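Long-range contacts in profilin-1A (Acanthamoeba castellanii, PDB 1ACF), which binds monomeric actin in a 1:1 complex, holding back polymerisation at high concentration and promoting it at low, and also binds the phosphoinositide PIP2: residues 18-23 / 33-38; 44-49 / 93-98. One frame throughout, in Å; residues are numbered along the deposited sequence.

Both contacts lie against one face of the central antiparallel sheet of the profilin fold, on two adjacent strands, 18-23 and 94-100, with centres about 11 Å apart. Leu22 N to Ile95 O and Ala20 N to Val97 O, probable hydrogen bonds, tie the strand of contact 1 to that of contact 2. Contact 1 brings a loop without regular structure back over the strand; it is buried along most of its length but frays to a partly exposed glutamine and an exposed glycine. Contact 2 sets a helix on the sheet and is core throughout, purely aliphatic and aromatic, whereas contact 1 adds an amide-bearing chain and a carbonyl to its apolar packing.

Contact 1. Residues 18-23 / 33-38; sequences QAAILG and AGFAVT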
ATOM      1  N   GLN A  18       8.559  -1.900  -4.374  1.00  5.19           N
ATOM      2  CA  GLN A  18       8.219  -0.484  -4.519  1.00  5.61           C
ATOM      3  C   GLN A  18       7.243  -0.140  -3.353  1.00  7.96           C
ATOM      4  O   GLN A  18       6.359  -1.012  -3.127  1.00  8.05           O
ATOM      5  CB  GLN A  18       7.398  -0.245  -5.815  1.00  8.07           C
ATOM      6  CG  GLN A  18       8.125  -0.716  -7.067  1.00  7.57           C
ATOM      7  CD  GLN A  18       7.435  -0.460  -8.355  1.00  6.61           C
ATOM      8  OE1 GLN A  18       7.764   0.480  -9.093  1.00 11.55           O
ATOM      9  NE2 GLN A  18       6.452  -1.265  -8.675  1.00  6.53           N
ATOM     10  N   ALA A  19       7.444   0.995  -2.756  1.00  3.88           N
ATOM     11  CA  ALA A  19       6.543   1.417  -1.604  1.00  5.74           C
ATOM     12  C   ALA A  19       6.277   2.904  -1.639  1.00  3.85           C
ATOM     13  O   ALA A  19       7.047   3.776  -2.091  1.00  2.95           O
ATOM     14  CB  ALA A  19       7.156   0.959  -0.293  1.00  2.00           C
ATOM     15  N   ALA A  20       5.104   3.277  -1.182  1.00  7.30           N
ATOM     16  CA  ALA A  20       4.736   4.713  -1.093  1.00  5.90           C
ATOM     17  C   ALA A  20       3.993   4.883   0.253  1.00  8.50           C
ATOM     18  O   ALA A  20       3.540   3.863   0.792  1.00  7.90           O
ATOM     19  CB  ALA A  20       3.899   5.202  -2.239  1.00  8.06           C
ATOM     20  N   ILE A  21       3.953   6.124   0.707  1.00  6.80           N
ATOM     21  CA  ILE A  21       3.228   6.488   1.929  1.00  7.29           C
ATOM     22  C   ILE A  21       2.296   7.642   1.568  1.00  4.07           C
ATOM     23  O   ILE A  21       2.788   8.694   1.095  1.00  3.88           O
ATOM     24  CB  ILE A  21       4.055   6.811   3.197  1.00  6.35           C
ATOM     25  CG1 ILE A  21       4.627   5.576   3.913  1.00  2.42           C
ATOM     26  CG2 ILE A  21       3.096   7.573   4.173  1.00 11.37           C
ATOM     27  CD1 ILE A  21       5.685   6.001   4.989  1.00  2.07           C
ATOM     28  N   LEU A  22       1.005   7.345   1.709  1.00  2.56           N
ATOM     29  CA  LEU A  22       0.038   8.418   1.404  1.00  5.91           C
ATOM     30  C   LEU A  22      -0.694   9.024   2.621  1.00  7.02           C
ATOM     31  O   LEU A  22      -0.798   8.474   3.717  1.00  9.72           O
ATOM     32  CB  LEU A  22      -1.051   7.837   0.504  1.00  6.23           C
ATOM     33  CG  LEU A  22      -0.926   7.455  -0.928  1.00  6.97           C
ATOM     34  CD1 LEU A  22       0.403   6.835  -1.244  1.00  8.17           C
ATOM     35  CD2 LEU A  22      -2.117   6.541  -1.186  1.00 11.28           C
ATOM     36  N   GLY A  23      -1.312  10.141   2.300  1.00  6.95           N
ATOM     37  CA  GLY A  23      -2.198  10.928   3.143  1.00  9.35           C
ATOM     38  C   GLY A  23      -3.631  10.421   2.814  1.00 11.77           C
ATOM     39  O   GLY A  23      -3.902   9.873   1.761  1.00  9.50           O
ATOM     40  N   ALA A  33      11.880   5.492  -5.519  1.00  9.74           N
ATOM     41  CA  ALA A  33      12.325   6.056  -6.838  1.00  9.70           C
ATOM     42  C   ALA A  33      11.630   5.332  -7.971  1.00  8.86           C
ATOM     43  O   ALA A  33      11.660   4.077  -7.974  1.00 11.76           O
ATOM     44  CB  ALA A  33      13.864   6.019  -6.900  1.00  4.07           C
ATOM     45  N   GLY A  34      10.975   6.018  -8.889  1.00  8.57           N
ATOM     46  CA  GLY A  34      10.256   5.346  -9.961  1.00  7.21           C
ATOM     47  C   GLY A  34       8.908   4.782  -9.661  1.00 10.35           C
ATOM     48  O   GLY A  34       8.204   4.320 -10.606  1.00 10.64           O
ATOM     49  N   PHE A  35       8.450   4.698  -8.408  1.00 11.23           N
ATOM     50  CA  PHE A  35       7.070   4.213  -8.111  1.00  9.19           C
ATOM     51  C   PHE A  35       6.118   5.423  -8.076  1.00  7.92           C
ATOM     52  O   PHE A  35       6.354   6.414  -7.389  1.00  6.63           O
ATOM     53  CB  PHE A  35       7.035   3.347  -6.905  1.00  9.08           C
ATOM     54  CG  PHE A  35       5.684   2.838  -6.491  1.00  9.52           C
ATOM     55  CD1 PHE A  35       4.879   2.157  -7.409  1.00  9.77           C
ATOM     56  CD2 PHE A  35       5.184   3.057  -5.215  1.00  9.71           C
ATOM     57  CE1 PHE A  35       3.670   1.602  -7.063  1.00  8.93           C
ATOM     58  CE2 PHE A  35       3.959   2.481  -4.809  1.00 12.36           C
ATOM     59  CZ  PHE A  35       3.220   1.721  -5.748  1.00 11.22           C
ATOM     60  N   ALA A  36       5.035   5.431  -8.855  1.00  9.89           N
ATOM     61  CA  ALA A  36       4.110   6.537  -8.867  1.00 14.68           C
ATOM     62  C   ALA A  36       2.621   6.227  -8.716  1.00 13.78           C
ATOM     63  O   ALA A  36       1.962   5.737  -9.646  1.00 18.29           O
ATOM     64  CB  ALA A  36       4.330   7.471 -10.075  1.00 11.75           C
ATOM     65  N   VAL A  37       2.086   6.554  -7.573  1.00 16.63           N
ATOM     66  CA  VAL A  37       0.654   6.421  -7.241  1.00 17.84           C
ATOM     67  C   VAL A  37       0.053   7.807  -7.572  1.00 17.39           C
ATOM     68  O   VAL A  37       0.487   8.837  -7.035  1.00 21.07           O
ATOM     69  CB  VAL A  37       0.325   6.002  -5.822  1.00 15.74           C
ATOM     70  CG1 VAL A  37      -1.167   6.177  -5.549  1.00 15.74           C
ATOM     71  CG2 VAL A  37       0.735   4.578  -5.504  1.00 18.83           C
ATOM     72  N   THR A  38      -0.856   7.825  -8.528  1.00 16.85           N
ATOM     73  CA  THR A  38      -1.380   9.185  -8.862  1.00 19.14           C
ATOM     74  C   THR A  38      -2.389   9.607  -7.820  1.00 19.53           C
ATOM     75  O   THR A  38      -2.870   8.770  -6.992  1.00 19.15           O
ATOM     76  CB  THR A  38      -1.788   9.236 -10.375  1.00 17.70           C
ATOM     77  OG1 THR A  38      -3.012   8.484 -10.551  1.00 19.28           O
ATOM     78  CG2 THR A  38      -0.651   8.570 -11.203  1.00 19.81           C
TER
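Phe35 is the anchor by which the loop 33-38 is laid along strand 18-23, with no hydrogen bond crossing between the two segments. Its CG stands anti to the backbone N (chi1 178°), which carries the ring in toward the strand. Over one face lies Gln18 CB, in a CH-pi contact 3.9 Å from the centroid of the Phe35 ring and displaced toward the rim. At the ring edge, near its plane, Ala19 O comes to 3.7 Å from Phe35 CD2. The methyl of Ala20 meets the ring obliquely, CB lying 3.7 Å from Phe35 CE2. The packing is tightest around this buried ring. Farther along, Leu22 and Val37 are buried too but touch loosely, with 4.5 Å from Leu22 CD2 to Val37 CG1. The solvent side lies at the Gln18 amide and exposed Gly34: the Gln18 side chain, extended beyond CG, crosses that of Phe35 obliquely, its amide tilted 47° to the ring plane beside Phe35 CB and CD1. In the profilin fold this is a loop packed on the strand next to the sheet edge; 18-23 and the loop start fall in the region, residues 1-35, predicted to bind actin. The loop leads from strand 28-31 to helix 39-50, with Thr38 as N-cap, and helix 2-11 packs on the other face of strand 18-23 through Ala19 and Ile21.

Contact 2. Residues 44-49 / 93-98; sequences TLAGAF and KAILVG
Ile95 presents its two branches to helix 39-50, the ethyl arm lying against Ala46 and the CG2 methyl against the ring of Phe49. CG1 is anti to the carbonyl carbon (chi1 -51°) and the arm continues outward, so that CD1 reaches the backbone of the helix itself: Ile95 CD1 is 3.7 Å from Ala46 CB and equally near Ala46 CA. Phe49 and Ile95 reach toward each other tip to tip, and Phe49 CE2 comes to 3.6 Å from Ile95 CG2, the methyl meeting the ring obliquely. One helical turn before Phe49, Leu45 extends from the same side of the helix with CG anti to its backbone N (chi1 -168°). The Leu45 side chain crosses that of Val97 obliquely, CD2 lying 4.0 Å from Val97 CG2, and Leu45 CD2 touches Ile95 CG2 more loosely at 4.4 Å. Ile95 thus sits among Leu45, Ala46 and Phe49, while Val97, two residues along the strand, meets only Leu45 of the helix segment 44-49. All five residues are buried and the interface is wholly apolar, which fits a helix laid on a sheet: the axes of helix segment 44-49 and strand segment 94-98 approach to 10.1 Å, with 113° between their N-to-C directions. Leu45 and Phe49 reach beyond this strand to Ile77 of strand 76-81, and Phe49 also touches Thr88 and Lys90 of strand 84-90. On the other face of the sheet Leu96 packs into helix 106-121, so strand 94-100 runs between two helical layers.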
ATOM      1  N   THR A  44      -8.746   7.212  -4.844  1.00 12.27           N
ATOM      2  CA  THR A  44      -9.583   6.004  -4.931  1.00 14.91           C
ATOM      3  C   THR A  44      -9.296   5.026  -3.781  1.00 15.33           C
ATOM      4  O   THR A  44     -10.250   4.454  -3.213  1.00 16.81           O
ATOM      5  CB  THR A  44      -9.499   5.346  -6.363  1.00 10.93           C
ATOM      6  OG1 THR A  44     -10.109   6.366  -7.226  1.00 14.32           O
ATOM      7  CG2 THR A  44     -10.233   4.035  -6.543  1.00 11.86           C
ATOM      8  N   LEU A  45      -8.062   4.808  -3.431  1.00 15.40           N
ATOM      9  CA  LEU A  45      -7.613   3.879  -2.408  1.00 15.63           C
ATOM     10  C   LEU A  45      -8.250   4.290  -1.070  1.00 16.36           C
ATOM     11  O   LEU A  45      -8.964   3.460  -0.514  1.00 16.40           O
ATOM     12  CB  LEU A  45      -6.077   3.940  -2.235  1.00 14.32           C
ATOM     13  CG  LEU A  45      -5.448   2.830  -1.412  1.00 10.53           C
ATOM     14  CD1 LEU A  45      -6.081   1.488  -1.692  1.00  8.49           C
ATOM     15  CD2 LEU A  45      -3.954   2.816  -1.741  1.00 13.97           C
ATOM     16  N   ALA A  46      -7.909   5.544  -0.773  1.00 16.59           N
ATOM     17  CA  ALA A  46      -8.400   6.141   0.515  1.00 15.95           C
ATOM     18  C   ALA A  46      -9.887   5.873   0.660  1.00 14.52           C
ATOM     19  O   ALA A  46     -10.375   5.238   1.621  1.00 16.28           O
ATOM     20  CB  ALA A  46      -7.942   7.585   0.534  1.00 15.44           C
ATOM     21  N   GLY A  47     -10.632   6.294  -0.346  1.00 12.33           N
ATOM     22  CA  GLY A  47     -12.061   6.175  -0.465  1.00 11.01           C
ATOM     23  C   GLY A  47     -12.567   4.776  -0.153  1.00 10.57           C
ATOM     24  O   GLY A  47     -13.578   4.576   0.557  1.00  9.35           O
ATOM     25  N   ALA A  48     -11.859   3.813  -0.697  1.00 11.35           N
ATOM     26  CA  ALA A  48     -12.226   2.391  -0.525  1.00 11.26           C
ATOM     27  C   ALA A  48     -12.039   1.958   0.930  1.00 10.83           C
ATOM     28  O   ALA A  48     -12.685   0.975   1.357  1.00  8.05           O
ATOM     29  CB  ALA A  48     -11.471   1.540  -1.533  1.00  6.23           C
ATOM     30  N   PHE A  49     -11.153   2.654   1.640  1.00 11.38           N
ATOM     31  CA  PHE A  49     -10.983   2.243   3.073  1.00 12.95           C
ATOM     32  C   PHE A  49     -12.350   2.511   3.767  1.00 15.94           C
ATOM     33  O   PHE A  49     -12.748   1.714   4.643  1.00 14.78           O
ATOM     34  CB  PHE A  49      -9.778   2.799   3.748  1.00  9.98           C
ATOM     35  CG  PHE A  49      -8.499   2.026   3.490  1.00  8.25           C
ATOM     36  CD1 PHE A  49      -8.299   0.773   4.040  1.00  6.69           C
ATOM     37  CD2 PHE A  49      -7.524   2.588   2.662  1.00  8.39           C
ATOM     38  CE1 PHE A  49      -7.126   0.076   3.803  1.00  8.07           C
ATOM     39  CE2 PHE A  49      -6.313   1.897   2.451  1.00  7.67           C
ATOM     40  CZ  PHE A  49      -6.120   0.657   3.018  1.00  5.10           C
ATOM     41  N   LYS A  93      -3.511   8.268  10.284  1.00  6.16           N
ATOM     42  CA  LYS A  93      -3.429   9.440   9.383  1.00  6.15           C
ATOM     43  C   LYS A  93      -2.861   9.215   7.982  1.00  5.86           C
ATOM     44  O   LYS A  93      -2.740  10.205   7.224  1.00  7.10           O
ATOM     45  CB  LYS A  93      -2.478  10.486  10.050  1.00  4.28           C
ATOM     46  CG  LYS A  93      -3.058  11.076  11.304  1.00 10.48           C
ATOM     47  CD  LYS A  93      -1.946  11.603  12.229  1.00 10.79           C
ATOM     48  CE  LYS A  93      -2.655  11.871  13.577  1.00 11.49           C
ATOM     49  NZ  LYS A  93      -2.932  10.541  14.207  1.00  5.53           N
ATOM     50  N   ALA A  94      -2.457   8.000   7.655  1.00  7.03           N
ATOM     51  CA  ALA A  94      -1.763   7.701   6.397  1.00  8.73           C
ATOM     52  C   ALA A  94      -2.095   6.319   5.883  1.00  7.95           C
ATOM     53  O   ALA A  94      -2.737   5.520   6.586  1.00  7.98           O
ATOM     54  CB  ALA A  94      -0.222   7.690   6.697  1.00  2.00           C
ATOM     55  N   ILE A  95      -1.619   6.138   4.641  1.00  8.78           N
ATOM     56  CA  ILE A  95      -1.788   4.824   3.992  1.00  8.13           C
ATOM     57  C   ILE A  95      -0.419   4.332   3.458  1.00  3.72           C
ATOM     58  O   ILE A  95       0.216   5.077   2.744  1.00  2.00           O
ATOM     59  CB  ILE A  95      -2.804   4.790   2.820  1.00  6.56           C
ATOM     60  CG1 ILE A  95      -4.153   5.425   3.243  1.00  8.45           C
ATOM     61  CG2 ILE A  95      -2.980   3.257   2.482  1.00  5.39           C
ATOM     62  CD1 ILE A  95      -5.027   5.948   2.050  1.00  3.47           C
ATOM     63  N   LEU A  96      -0.131   3.119   3.858  1.00  3.25           N
ATOM     64  CA  LEU A  96       1.081   2.408   3.459  1.00  7.30           C
ATOM     65  C   LEU A  96       0.740   1.530   2.231  1.00  7.68           C
ATOM     66  O   LEU A  96      -0.288   0.858   2.290  1.00  9.56           O
ATOM     67  CB  LEU A  96       1.729   1.516   4.506  1.00  4.69           C
ATOM     68  CG  LEU A  96       2.077   2.036   5.842  1.00  6.51           C
ATOM     69  CD1 LEU A  96       2.857   1.079   6.705  1.00  5.06           C
ATOM     70  CD2 LEU A  96       2.890   3.334   5.633  1.00 12.43           C
ATOM     71  N   VAL A  97       1.638   1.650   1.237  1.00 10.92           N
ATOM     72  CA  VAL A  97       1.527   0.822   0.016  1.00  9.83           C
ATOM     73  C   VAL A  97       2.857   0.055  -0.189  1.00  7.21           C
ATOM     74  O   VAL A  97       3.896   0.712  -0.378  1.00  8.35           O
ATOM     75  CB  VAL A  97       1.161   1.582  -1.255  1.00 12.71           C
ATOM     76  CG1 VAL A  97       0.902   0.502  -2.355  1.00 15.38           C
ATOM     77  CG2 VAL A  97       0.004   2.544  -1.173  1.00  9.30           C
ATOM     78  N   GLY A  98       2.758  -1.224  -0.165  1.00  4.58           N
ATOM     79  CA  GLY A  98       3.893  -2.141  -0.364  1.00  5.54           C
ATOM     80  C   GLY A  98       3.613  -3.098  -1.532  1.00  4.28           C
ATOM     81  O   GLY A  98       2.922  -4.133  -1.386  1.00  2.01           O
TER